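Local coordinates for 6-carboxyhexanoate--coa ligase (Bacillus subtilis, PDB 5FLG), which belongs to a family of ligase enzymes and holds phosphoaminophosphonic acid-adenylate ester, pimelic acid and magnesium in adjoining sites, at residues Leu95-Leu100 with Lys112-Ile117; Leu176-Lys181 with Gly226-Phe231; Glu191-Asp196 with Thr202-Gly207. One frame throughout, in Å; residues are numbered along the deposited sequence.

Interaction 1 (Leu95-Leu100 with Lys112-Ile117)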
loop_
_atom_site.group_PDB
_atom_site.type_symbol
_atom_site.label_atom_id
_atom_site.label_comp_id
_atom_site.label_asym_id
_atom_site.label_seq_id
_atom_site.Cartn_x
_atom_site.Cartn_y
_atom_site.Cartn_z
ATOM N N LEU A 95 -32.325 -23.229 -1.380
ATOM C CA LEU A 95 -31.580 -23.939 -0.370
ATOM C C LEU A 95 -30.893 -22.981 0.617
ATOM O O LEU A 95 -30.997 -23.170 1.851
ATOM C CB LEU A 95 -30.512 -24.826 -1.043
ATOM C CG LEU A 95 -29.671 -25.652 -0.064
ATOM C CD1 LEU A 95 -30.605 -26.504 0.778
ATOM C CD2 LEU A 95 -28.672 -26.543 -0.811
ATOM N N ALA A 96 -30.203 -21.956 0.095
ATOM C CA ALA A 96 -29.536 -21.026 0.981
ATOM C C ALA A 96 -30.550 -20.470 2.017
ATOM O O ALA A 96 -30.192 -20.293 3.164
ATOM C CB ALA A 96 -28.874 -19.890 0.221
ATOM N N ARG A 97 -31.779 -20.185 1.581
ATOM C CA ARG A 97 -32.760 -19.500 2.425
ATOM C C ARG A 97 -33.333 -20.471 3.454
ATOM O O ARG A 97 -33.542 -20.098 4.581
ATOM C CB ARG A 97 -33.888 -18.887 1.592
ATOM C CG ARG A 97 -33.465 -17.619 0.851
ATOM C CD ARG A 97 -34.654 -16.891 0.219
ATOM N NE ARG A 97 -35.208 -17.641 -0.896
ATOM C CZ ARG A 97 -34.803 -17.544 -2.173
ATOM N NH1 ARG A 97 -33.885 -16.663 -2.545
ATOM N NH2 ARG A 97 -35.370 -18.304 -3.098
ATOM N N LEU A 98 -33.422 -21.740 3.076
ATOM C CA LEU A 98 -33.813 -22.821 3.972
ATOM C C LEU A 98 -32.784 -23.012 5.089
ATOM O O LEU A 98 -33.130 -22.937 6.273
ATOM C CB LEU A 98 -33.977 -24.122 3.172
ATOM C CG LEU A 98 -34.358 -25.380 3.965
ATOM C CD1 LEU A 98 -35.626 -25.157 4.770
ATOM C CD2 LEU A 98 -34.524 -26.574 3.034
ATOM N N LEU A 99 -31.510 -23.073 4.707
ATOM C CA LEU A 99 -30.411 -23.190 5.662
ATOM C C LEU A 99 -30.309 -21.989 6.597
ATOM O O LEU A 99 -30.023 -22.164 7.759
ATOM C CB LEU A 99 -29.066 -23.331 4.929
ATOM C CG LEU A 99 -28.930 -24.619 4.104
ATOM C CD1 LEU A 99 -27.699 -24.617 3.202
ATOM C CD2 LEU A 99 -28.905 -25.826 5.025
ATOM N N LEU A 100 -30.415 -20.764 6.089
ATOM C CA LEU A 100 -30.412 -19.595 6.994
ATOM C C LEU A 100 -31.529 -19.717 8.052
ATOM O O LEU A 100 -31.320 -19.358 9.205
ATOM C CB LEU A 100 -30.539 -18.276 6.225
ATOM C CG LEU A 100 -29.343 -17.914 5.302
ATOM C CD1 LEU A 100 -29.764 -16.866 4.283
ATOM C CD2 LEU A 100 -28.147 -17.399 6.092
ATOM N N LYS A 112 -36.303 -9.717 3.785
ATOM C CA LYS A 112 -35.967 -8.306 3.738
ATOM C C LYS A 112 -34.545 -8.159 3.198
ATOM O O LYS A 112 -34.236 -7.183 2.496
ATOM C CB LYS A 112 -36.077 -7.653 5.105
ATOM C CG LYS A 112 -37.514 -7.436 5.602
ATOM C CD LYS A 112 -37.521 -7.026 7.067
ATOM C CE LYS A 112 -38.941 -6.819 7.583
ATOM N NZ LYS A 112 -38.907 -6.273 8.973
ATOM N N ALA A 113 -33.654 -9.047 3.631
ATOM C CA ALA A 113 -32.269 -8.938 3.226
ATOM C C ALA A 113 -32.163 -9.225 1.735
ATOM O O ALA A 113 -31.459 -8.524 1.010
ATOM C CB ALA A 113 -31.400 -9.892 4.017
ATOM N N TYR A 114 -32.903 -10.224 1.268
ATOM C CA TYR A 114 -32.859 -10.593 -0.162
ATOM C C TYR A 114 -33.364 -9.512 -1.092
ATOM O O TYR A 114 -32.778 -9.296 -2.150
ATOM C CB TYR A 114 -33.614 -11.878 -0.458
ATOM C CG TYR A 114 -32.700 -13.075 -0.505
ATOM C CD1 TYR A 114 -32.299 -13.694 0.674
ATOM C CD2 TYR A 114 -32.130 -13.507 -1.707
ATOM C CE1 TYR A 114 -31.415 -14.743 0.667
ATOM C CE2 TYR A 114 -31.276 -14.607 -1.734
ATOM C CZ TYR A 114 -30.887 -15.185 -0.538
ATOM O OH TYR A 114 -30.057 -16.259 -0.474
ATOM N N GLU A 115 -34.319 -8.715 -0.625
ATOM C CA GLU A 115 -34.723 -7.512 -1.345
ATOM C C GLU A 115 -33.609 -6.488 -1.498
ATOM O O GLU A 115 -33.629 -5.714 -2.429
ATOM C CB GLU A 115 -35.937 -6.855 -0.678
ATOM C CG GLU A 115 -37.185 -7.716 -0.805
ATOM C CD GLU A 115 -38.404 -7.100 -0.140
ATOM O OE1 GLU A 115 -38.310 -5.943 0.292
ATOM O OE2 GLU A 115 -39.448 -7.778 -0.088
ATOM N N GLN A 116 -32.665 -6.461 -0.574
ATOM C CA GLN A 116 -31.640 -5.434 -0.569
ATOM C C GLN A 116 -30.311 -5.881 -1.185
ATOM O O GLN A 116 -29.505 -5.067 -1.605
ATOM C CB GLN A 116 -31.464 -4.916 0.849
ATOM C CG GLN A 116 -32.641 -4.029 1.233
ATOM C CD GLN A 116 -32.784 -3.813 2.720
ATOM O OE1 GLN A 116 -31.986 -3.107 3.332
ATOM N NE2 GLN A 116 -33.739 -4.501 3.322
ATOM N N ILE A 117 -30.195 -7.172 -1.428
ATOM C CA ILE A 117 -28.934 -7.725 -1.884
ATOM C C ILE A 117 -28.454 -7.135 -3.213
ATOM O O ILE A 117 -27.380 -6.570 -3.228
ATOM C CB ILE A 117 -28.984 -9.254 -1.925
ATOM C CG1 ILE A 117 -28.758 -9.787 -0.510
ATOM C CG2 ILE A 117 -27.905 -9.791 -2.872
ATOM C CD1 ILE A 117 -29.167 -11.224 -0.306
#
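Y114 is the residue through which segment 112-117 meets R97 and A96. Just before it, A113 is turned to the sheet, where its small methyl fits against F231. The ring of Y114 then reaches across to helix 89-102, and the side chain of R97 is draped over one of its faces. R97 CD lies 4.0 Å from the centroid of the Y114 ring in a CH-pi contact. A turn about CG-CD (chi3 -70°) brings the guanidinium over the same face, with R97 CZ 4.8 Å from the ring centroid. This cation-pi contact is not a flat stack: the planes are 84° apart, and the guanidinium points its edge at the ring face, R97 NH1 being 3.4 Å from Y114 CE2. Tyrosine suits the place, since its hydroxyl can bond to Q93 while lying 3.9 Å (OH) from the compact A96 CB. Farther along, I117 sends CD1 over the centre of the opposite ring face, 3.9 Å above the plane, so an aliphatic group and an arginine enclose the ring. I117 also touches L192, as Y114 does. The arrangement is that of a helical hairpin, helices 89-102 and 107-116, packed on one face of a mixed beta-sheet.

Interaction 2 (Leu176-Lys181 with Gly226-Phe231). With ANP (phosphoaminophosphonic acid-adenylate ester), chain D.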
loop_
_atom_site.group_PDB
_atom_site.type_symbol
_atom_site.label_atom_id
_atom_site.label_comp_id
_atom_site.label_asym_id
_atom_site.label_seq_id
_atom_site.Cartn_x
_atom_site.Cartn_y
_atom_site.Cartn_z
ATOM N N LEU A 176 -13.145 -20.032 3.583
ATOM C CA LEU A 176 -13.343 -20.810 4.801
ATOM C C LEU A 176 -12.604 -20.167 5.980
ATOM O O LEU A 176 -13.080 -20.208 7.135
ATOM C CB LEU A 176 -12.973 -22.279 4.586
ATOM C CG LEU A 176 -13.251 -23.279 5.719
ATOM C CD1 LEU A 176 -14.667 -23.164 6.310
ATOM C CD2 LEU A 176 -13.004 -24.685 5.212
ATOM N N ALA A 177 -11.451 -19.557 5.722
ATOM C CA ALA A 177 -10.768 -18.839 6.794
ATOM C C ALA A 177 -11.618 -17.679 7.287
ATOM O O ALA A 177 -11.747 -17.458 8.525
ATOM C CB ALA A 177 -9.425 -18.333 6.358
ATOM N N LEU A 178 -12.143 -16.905 6.328
ATOM C CA LEU A 178 -13.033 -15.801 6.661
ATOM C C LEU A 178 -14.254 -16.263 7.438
ATOM O O LEU A 178 -14.604 -15.686 8.466
ATOM C CB LEU A 178 -13.463 -15.063 5.387
ATOM C CG LEU A 178 -14.236 -13.763 5.614
ATOM C CD1 LEU A 178 -14.116 -12.847 4.400
ATOM C CD2 LEU A 178 -15.698 -14.073 5.907
ATOM N N ALA A 179 -14.958 -17.242 6.870
ATOM C CA ALA A 179 -16.164 -17.709 7.441
ATOM C C ALA A 179 -15.951 -18.260 8.830
ATOM O O ALA A 179 -16.811 -18.086 9.676
ATOM C CB ALA A 179 -16.856 -18.723 6.577
ATOM N N SER A 180 -14.850 -18.974 9.041
ATOM C CA SER A 180 -14.543 -19.469 10.370
ATOM C C SER A 180 -14.284 -18.353 11.391
ATOM O O SER A 180 -14.760 -18.398 12.535
ATOM C CB SER A 180 -13.359 -20.428 10.301
ATOM O OG SER A 180 -13.693 -21.515 9.482
ATOM N N LYS A 181 -13.502 -17.361 11.004
ATOM C CA LYS A 181 -13.314 -16.229 11.889
ATOM C C LYS A 181 -14.642 -15.548 12.197
ATOM O O LYS A 181 -14.957 -15.281 13.359
ATOM C CB LYS A 181 -12.371 -15.195 11.298
ATOM C CG LYS A 181 -12.473 -13.872 12.028
ATOM C CD LYS A 181 -11.278 -12.968 11.812
ATOM C CE LYS A 181 -11.608 -11.581 12.309
ATOM N NZ LYS A 181 -10.453 -10.660 12.278
ATOM N N GLY A 226 -21.963 -10.093 -6.576
ATOM C CA GLY A 226 -21.660 -11.015 -5.493
ATOM C C GLY A 226 -22.481 -10.624 -4.277
ATOM O O GLY A 226 -23.318 -9.735 -4.355
ATOM N N CYS A 227 -22.204 -11.252 -3.141
ATOM C CA CYS A 227 -22.920 -10.936 -1.900
ATOM C C CYS A 227 -22.101 -11.442 -0.725
ATOM O O CYS A 227 -21.490 -12.522 -0.781
ATOM C CB CYS A 227 -24.294 -11.595 -1.906
ATOM S SG CYS A 227 -25.173 -11.686 -0.320
ATOM N N ARG A 228 -22.014 -10.607 0.297
ATOM C CA ARG A 228 -21.456 -10.991 1.553
ATOM C C ARG A 228 -22.302 -10.271 2.623
ATOM O O ARG A 228 -22.147 -9.081 2.836
ATOM C CB ARG A 228 -19.992 -10.557 1.627
ATOM C CG ARG A 228 -19.120 -11.399 2.541
ATOM C CD ARG A 228 -18.938 -12.749 1.921
ATOM N NE ARG A 228 -17.862 -13.576 2.462
ATOM C CZ ARG A 228 -16.788 -13.946 1.776
ATOM N NH1 ARG A 228 -16.431 -13.293 0.663
ATOM N NH2 ARG A 228 -16.089 -14.983 2.182
ATOM N N VAL A 229 -23.128 -11.023 3.317
ATOM C CA VAL A 229 -23.971 -10.475 4.392
ATOM C C VAL A 229 -23.760 -11.290 5.657
ATOM O O VAL A 229 -23.813 -12.534 5.617
ATOM C CB VAL A 229 -25.471 -10.568 4.025
ATOM C CG1 VAL A 229 -26.329 -9.969 5.126
ATOM C CG2 VAL A 229 -25.739 -9.837 2.720
ATOM N N PHE A 230 -23.650 -10.578 6.792
ATOM C CA PHE A 230 -23.555 -11.206 8.090
ATOM C C PHE A 230 -24.828 -10.864 8.849
ATOM O O PHE A 230 -25.088 -9.702 9.102
ATOM C CB PHE A 230 -22.362 -10.653 8.902
ATOM C CG PHE A 230 -21.021 -10.819 8.243
ATOM C CD1 PHE A 230 -20.814 -11.805 7.295
ATOM C CD2 PHE A 230 -19.944 -10.067 8.653
ATOM C CE1 PHE A 230 -19.581 -11.928 6.671
ATOM C CE2 PHE A 230 -18.688 -10.226 8.066
ATOM C CZ PHE A 230 -18.519 -11.162 7.059
ATOM N N PHE A 231 -25.556 -11.879 9.262
ATOM C CA PHE A 231 -26.771 -11.678 10.005
ATOM C C PHE A 231 -26.427 -11.598 11.481
ATOM O O PHE A 231 -25.842 -12.533 12.050
ATOM C CB PHE A 231 -27.727 -12.824 9.715
ATOM C CG PHE A 231 -28.264 -12.825 8.304
ATOM C CD1 PHE A 231 -29.405 -12.117 7.985
ATOM C CD2 PHE A 231 -27.603 -13.517 7.285
ATOM C CE1 PHE A 231 -29.897 -12.116 6.694
ATOM C CE2 PHE A 231 -28.071 -13.500 5.984
ATOM C CZ PHE A 231 -29.219 -12.794 5.685
HETATM P PG ANP D . -10.988 -11.509 -4.959
HETATM O O1G ANP D . -9.699 -11.062 -5.591
HETATM O O2G ANP D . -11.979 -12.014 -5.972
HETATM O O3G ANP D . -10.858 -12.452 -3.806
HETATM P PB ANP D . -12.708 -10.071 -3.009
HETATM O O1B ANP D . -12.074 -10.862 -1.921
HETATM O O2B ANP D . -13.090 -8.644 -2.876
HETATM N N3B ANP D . -11.624 -10.042 -4.355
HETATM P PA ANP D . -14.409 -12.379 -3.257
HETATM O O1A ANP D . -15.039 -13.007 -4.413
HETATM O O2A ANP D . -13.310 -13.035 -2.471
HETATM O O3A ANP D . -14.004 -10.856 -3.580
HETATM O "O5'" ANP D . -15.666 -12.091 -2.226
HETATM C "C5'" ANP D . -16.949 -11.831 -2.722
HETATM C "C4'" ANP D . -17.550 -10.638 -1.975
HETATM O "O4'" ANP D . -17.530 -10.917 -0.569
HETATM C "C3'" ANP D . -16.744 -9.365 -2.183
HETATM O "O3'" ANP D . -17.245 -8.601 -3.273
HETATM C "C2'" ANP D . -16.977 -8.617 -0.903
HETATM O "O2'" ANP D . -18.256 -7.985 -0.969
HETATM C "C1'" ANP D . -17.044 -9.741 0.091
HETATM N N9 ANP D . -15.714 -9.926 0.683
HETATM C C8 ANP D . -14.598 -10.500 0.110
HETATM N N7 ANP D . -13.590 -10.557 1.012
HETATM C C5 ANP D . -14.055 -9.975 2.159
HETATM C C6 ANP D . -13.527 -9.653 3.495
HETATM N N6 ANP D . -12.266 -9.925 3.842
HETATM N N1 ANP D . -14.347 -9.068 4.396
HETATM C C2 ANP D . -15.607 -8.747 4.079
HETATM N N3 ANP D . -16.202 -9.059 2.916
HETATM C C4 ANP D . -15.439 -9.559 1.914
#
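NH1 of R228, whose guanidinium has L178 against one face, donates a nearly straight hydrogen bond (162°) to O4' of phosphoaminophosphonic acid-adenylate ester, with 2.9 Å between NH1 and O4'. The other nitrogens of the group are engaged too: NE forms a salt bridge with E191 and NH2 a hydrogen bond with Y204 OH. A bend at chi2 (70°) folds the arginine chain back beside the ribose, and its CB lies 3.3 Å from O4' of the nucleotide. From the opposite direction comes L178. Its CG stands anti to the backbone N (chi1 -172°), which directs the branched end off helix 170-184 to the strand. L178 CD1 rests over one guanidinium face, offset to the rim, 3.7 Å from R228 NH2. The same methyl meets the adenine, with CD1 3.4 Å from C6 of the nucleotide, while L178 CD2 touches F230 CZ at 4.2 Å. A leucine fits because its two methyls can serve base, cation and phenyl ring at once. Polar partners thus engage each of the three guanidinium nitrogens and an apolar methyl takes a face. The E191 carboxylate probably stabilises the buried charge, and the bonds at NE, NH1 and, as modelled, NH2 would restrict the group's rotation.

Interaction 3 (Glu191-Asp196 with Thr202-Gly207). With MG (magnesium ion), chain F; PML (pimelic acid), chain C; ANP (phosphoaminophosphonic acid-adenylate ester), chain D.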
loop_
_atom_site.group_PDB
_atom_site.type_symbol
_atom_site.label_atom_id
_atom_site.label_comp_id
_atom_site.label_asym_id
_atom_site.label_seq_id
_atom_site.Cartn_x
_atom_site.Cartn_y
_atom_site.Cartn_z
ATOM N N GLU A 191 -23.923 -16.287 7.862
ATOM C CA GLU A 191 -23.279 -15.543 6.781
ATOM C C GLU A 191 -23.806 -16.108 5.459
ATOM O O GLU A 191 -24.103 -17.285 5.360
ATOM C CB GLU A 191 -21.756 -15.640 6.839
ATOM C CG GLU A 191 -21.086 -15.090 5.565
ATOM C CD GLU A 191 -19.560 -15.324 5.467
ATOM O OE1 GLU A 191 -18.961 -16.070 6.288
ATOM O OE2 GLU A 191 -18.949 -14.773 4.511
ATOM N N LEU A 192 -24.139 -15.213 4.536
ATOM C CA LEU A 192 -24.504 -15.587 3.202
ATOM C C LEU A 192 -23.491 -14.980 2.241
ATOM O O LEU A 192 -23.179 -13.793 2.328
ATOM C CB LEU A 192 -25.890 -15.061 2.913
ATOM C CG LEU A 192 -26.404 -15.149 1.487
ATOM C CD1 LEU A 192 -26.670 -16.588 1.052
ATOM C CD2 LEU A 192 -27.655 -14.305 1.402
ATOM N N CYS A 193 -22.999 -15.791 1.309
ATOM C CA CYS A 193 -21.915 -15.371 0.450
ATOM C C CYS A 193 -22.023 -15.971 -0.945
ATOM O O CYS A 193 -22.329 -17.159 -1.104
ATOM C CB CYS A 193 -20.581 -15.775 1.045
ATOM S SG CYS A 193 -19.192 -15.611 -0.139
ATOM N N TRP A 194 -21.800 -15.146 -1.963
ATOM C CA TRP A 194 -21.327 -15.672 -3.256
ATOM C C TRP A 194 -20.465 -14.648 -3.963
ATOM O O TRP A 194 -20.333 -13.512 -3.514
ATOM C CB TRP A 194 -22.497 -16.198 -4.122
ATOM C CG TRP A 194 -23.494 -15.149 -4.576
ATOM C CD1 TRP A 194 -23.457 -14.427 -5.739
ATOM C CD2 TRP A 194 -24.703 -14.767 -3.912
ATOM N NE1 TRP A 194 -24.502 -13.524 -5.761
ATOM C CE2 TRP A 194 -25.335 -13.792 -4.713
ATOM C CE3 TRP A 194 -25.323 -15.165 -2.721
ATOM C CZ2 TRP A 194 -26.510 -13.150 -4.317
ATOM C CZ3 TRP A 194 -26.510 -14.579 -2.368
ATOM C CH2 TRP A 194 -27.094 -13.581 -3.154
ATOM N N SER A 195 -19.729 -15.122 -4.965
ATOM C CA SER A 195 -18.647 -14.386 -5.532
ATOM C C SER A 195 -19.159 -13.253 -6.398
ATOM O O SER A 195 -20.151 -13.409 -7.107
ATOM C CB SER A 195 -17.765 -15.326 -6.413
ATOM O OG SER A 195 -16.585 -14.629 -6.780
ATOM N N ASP A 196 -18.394 -12.177 -6.476
ATOM C CA ASP A 196 -18.603 -11.169 -7.518
ATOM C C ASP A 196 -17.695 -11.446 -8.756
ATOM O O ASP A 196 -17.685 -10.652 -9.688
ATOM C CB ASP A 196 -18.337 -9.757 -6.991
ATOM C CG ASP A 196 -16.933 -9.615 -6.355
ATOM O OD1 ASP A 196 -16.298 -10.658 -6.066
ATOM O OD2 ASP A 196 -16.466 -8.466 -6.149
ATOM N N THR A 202 -20.123 -20.897 -7.347
ATOM C CA THR A 202 -20.293 -21.488 -6.014
ATOM C C THR A 202 -20.264 -20.455 -4.925
ATOM O O THR A 202 -19.559 -19.445 -5.031
ATOM C CB THR A 202 -19.225 -22.517 -5.721
ATOM O OG1 THR A 202 -19.276 -23.530 -6.724
ATOM C CG2 THR A 202 -19.430 -23.147 -4.369
ATOM N N GLY A 203 -21.197 -20.598 -3.977
ATOM C CA GLY A 203 -21.214 -19.751 -2.794
ATOM C C GLY A 203 -21.456 -20.595 -1.563
ATOM O O GLY A 203 -21.229 -21.806 -1.583
ATOM N N TYR A 204 -21.919 -19.967 -0.470
ATOM C CA TYR A 204 -22.122 -20.701 0.748
ATOM C C TYR A 204 -22.970 -19.918 1.747
ATOM O O TYR A 204 -23.254 -18.742 1.566
ATOM C CB TYR A 204 -20.794 -21.067 1.429
ATOM C CG TYR A 204 -20.003 -19.883 2.017
ATOM C CD1 TYR A 204 -20.264 -19.410 3.288
ATOM C CD2 TYR A 204 -18.988 -19.260 1.286
ATOM C CE1 TYR A 204 -19.571 -18.371 3.815
ATOM C CE2 TYR A 204 -18.212 -18.276 1.855
ATOM C CZ TYR A 204 -18.575 -17.778 3.101
ATOM O OH TYR A 204 -17.840 -16.784 3.704
ATOM N N VAL A 205 -23.499 -20.674 2.691
ATOM C CA VAL A 205 -24.074 -20.120 3.924
ATOM C C VAL A 205 -23.310 -20.795 5.054
ATOM O O VAL A 205 -22.916 -21.961 4.941
ATOM C CB VAL A 205 -25.564 -20.500 4.026
ATOM C CG1 VAL A 205 -26.111 -20.176 5.414
ATOM C CG2 VAL A 205 -26.352 -19.720 3.005
ATOM N N ALA A 206 -22.936 -20.013 6.056
ATOM C CA ALA A 206 -22.175 -20.524 7.171
ATOM C C ALA A 206 -22.877 -20.138 8.468
ATOM O O ALA A 206 -23.426 -19.041 8.596
ATOM C CB ALA A 206 -20.795 -19.958 7.161
ATOM N N GLY A 207 -22.679 -20.972 9.476
ATOM C CA GLY A 207 -23.125 -20.658 10.824
ATOM C C GLY A 207 -22.617 -21.674 11.814
ATOM O O GLY A 207 -22.068 -22.720 11.439
HETATM MG MG MG F . -14.192 -11.410 -6.244
HETATM C C1 PML C . -16.236 -22.053 -1.990
HETATM O O11 PML C . -16.419 -22.760 -0.946
HETATM O O12 PML C . -15.893 -22.601 -3.096
HETATM C C2 PML C . -16.831 -20.632 -1.969
HETATM C C3 PML C . -15.898 -19.476 -2.292
HETATM C C4 PML C . -16.600 -18.290 -2.979
HETATM C C5 PML C . -16.343 -16.938 -2.339
HETATM C C6 PML C . -15.928 -15.841 -3.316
HETATM C C7 PML C . -14.640 -16.190 -4.064
HETATM O O71 PML C . -13.595 -16.409 -3.406
HETATM O O72 PML C . -14.626 -16.133 -5.319
HETATM P PG ANP D . -10.988 -11.509 -4.959
HETATM O O1G ANP D . -9.699 -11.062 -5.591
HETATM O O2G ANP D . -11.979 -12.014 -5.972
HETATM O O3G ANP D . -10.858 -12.452 -3.806
HETATM P PB ANP D . -12.708 -10.071 -3.009
HETATM O O1B ANP D . -12.074 -10.862 -1.921
HETATM O O2B ANP D . -13.090 -8.644 -2.876
HETATM N N3B ANP D . -11.624 -10.042 -4.355
HETATM P PA ANP D . -14.409 -12.379 -3.257
HETATM O O1A ANP D . -15.039 -13.007 -4.413
HETATM O O2A ANP D . -13.310 -13.035 -2.471
HETATM O O3A ANP D . -14.004 -10.856 -3.580
HETATM O "O5'" ANP D . -15.666 -12.091 -2.226
HETATM C "C5'" ANP D . -16.949 -11.831 -2.722
HETATM C "C4'" ANP D . -17.550 -10.638 -1.975
HETATM O "O4'" ANP D . -17.530 -10.917 -0.569
HETATM C "C3'" ANP D . -16.744 -9.365 -2.183
HETATM O "O3'" ANP D . -17.245 -8.601 -3.273
HETATM C "C2'" ANP D . -16.977 -8.617 -0.903
HETATM O "O2'" ANP D . -18.256 -7.985 -0.969
HETATM C "C1'" ANP D . -17.044 -9.741 0.091
HETATM N N9 ANP D . -15.714 -9.926 0.683
HETATM C C8 ANP D . -14.598 -10.500 0.110
HETATM N N7 ANP D . -13.590 -10.557 1.012
HETATM C C5 ANP D . -14.055 -9.975 2.159
HETATM C C6 ANP D . -13.527 -9.653 3.495
HETATM N N6 ANP D . -12.266 -9.925 3.842
HETATM N N1 ANP D . -14.347 -9.068 4.396
HETATM C C2 ANP D . -15.607 -8.747 4.079
HETATM N N3 ANP D . -16.202 -9.059 2.916
HETATM C C4 ANP D . -15.439 -9.559 1.914
HETATM O O HOH W 1 -20.331 -17.438 -6.554
HETATM O O HOH W 2 -13.440 -9.020 -6.350
#
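Y204 leaves its strand with CG between the backbone N and the carbonyl carbon, the crowded position (chi1 69°), which lays its ring beside the neighbouring strand, over C193 and on to E191. From CB the ring runs out so that C193 CB sits over one face, 3.6 Å from the ring centroid. Beyond it C193 SG lies obliquely, 3.5 Å from Y204 CE2, a sulfur-aromatic contact that a small, polarisable cysteine can make beside pimelic acid. Near the ring plane, pimelic acid C2 approaches the edge of Y204. On the far side CE1 passes 3.4 Å from E191 OE1. At the tip, OH is hydrogen-bonded to E191 OE2, though the modelled separation is too short to trust; the two groups share R228 as a further partner. Carboxylate and ring stand 79° apart.

The backbones hold these side chains in step. E191 with A206 and C193 with Y204 are antiparallel hydrogen-bonded pairs, E191 N to A206 O measuring 2.9 Å. The other sheet face is apolar: L192 CD1 meets V205 CG2 at 3.7 Å, facing helix 89-102. G203 suits its place because a CB there would collide with C193 O. Where the strands part, a water accepts from S195 N and donates to T202 O, bridging a gap too wide for a direct bond. S195 OG comes within 2.9 Å of pimelic acid O72 and hydrogen-bonds to D197 N. D196 OD1 binds magnesium at 2.2 Å, together with D197, a water, and O2G and O1A of phosphoaminophosphonic acid-adenylate ester, a hard carboxylate oxygen being a natural ligand for this ion. The whole is an antiparallel beta hairpin whose connecting end supplies D196 and D197 to the metal site and forms part of the nucleotide and pimelic acid pockets.

In the fold
Interactions 2 and 3 have centres only about 6 Å apart and meet through strands 227-232 and 188-194, neighbours in the seven-stranded mixed sheet. Interaction 1 comes first along the chain; the hairpin of interaction 3 then falls between the two segments of interaction 2. One sheet face, carrying E191, C193, Y204 and R228, looks to helix 170-184 and the ligands, and C193 SG packs on R228 CZ at 3.5 Å. The other face, with L192 and V205, packs against the helices of interaction 1, whose centre lies about 11 Å from that of interaction 3; L100 CD2 is 3.5 Å from V205 CG1. The sheet thus has most of the ligand-contacting side chains of its strands here on one face and the helical hairpin on the other.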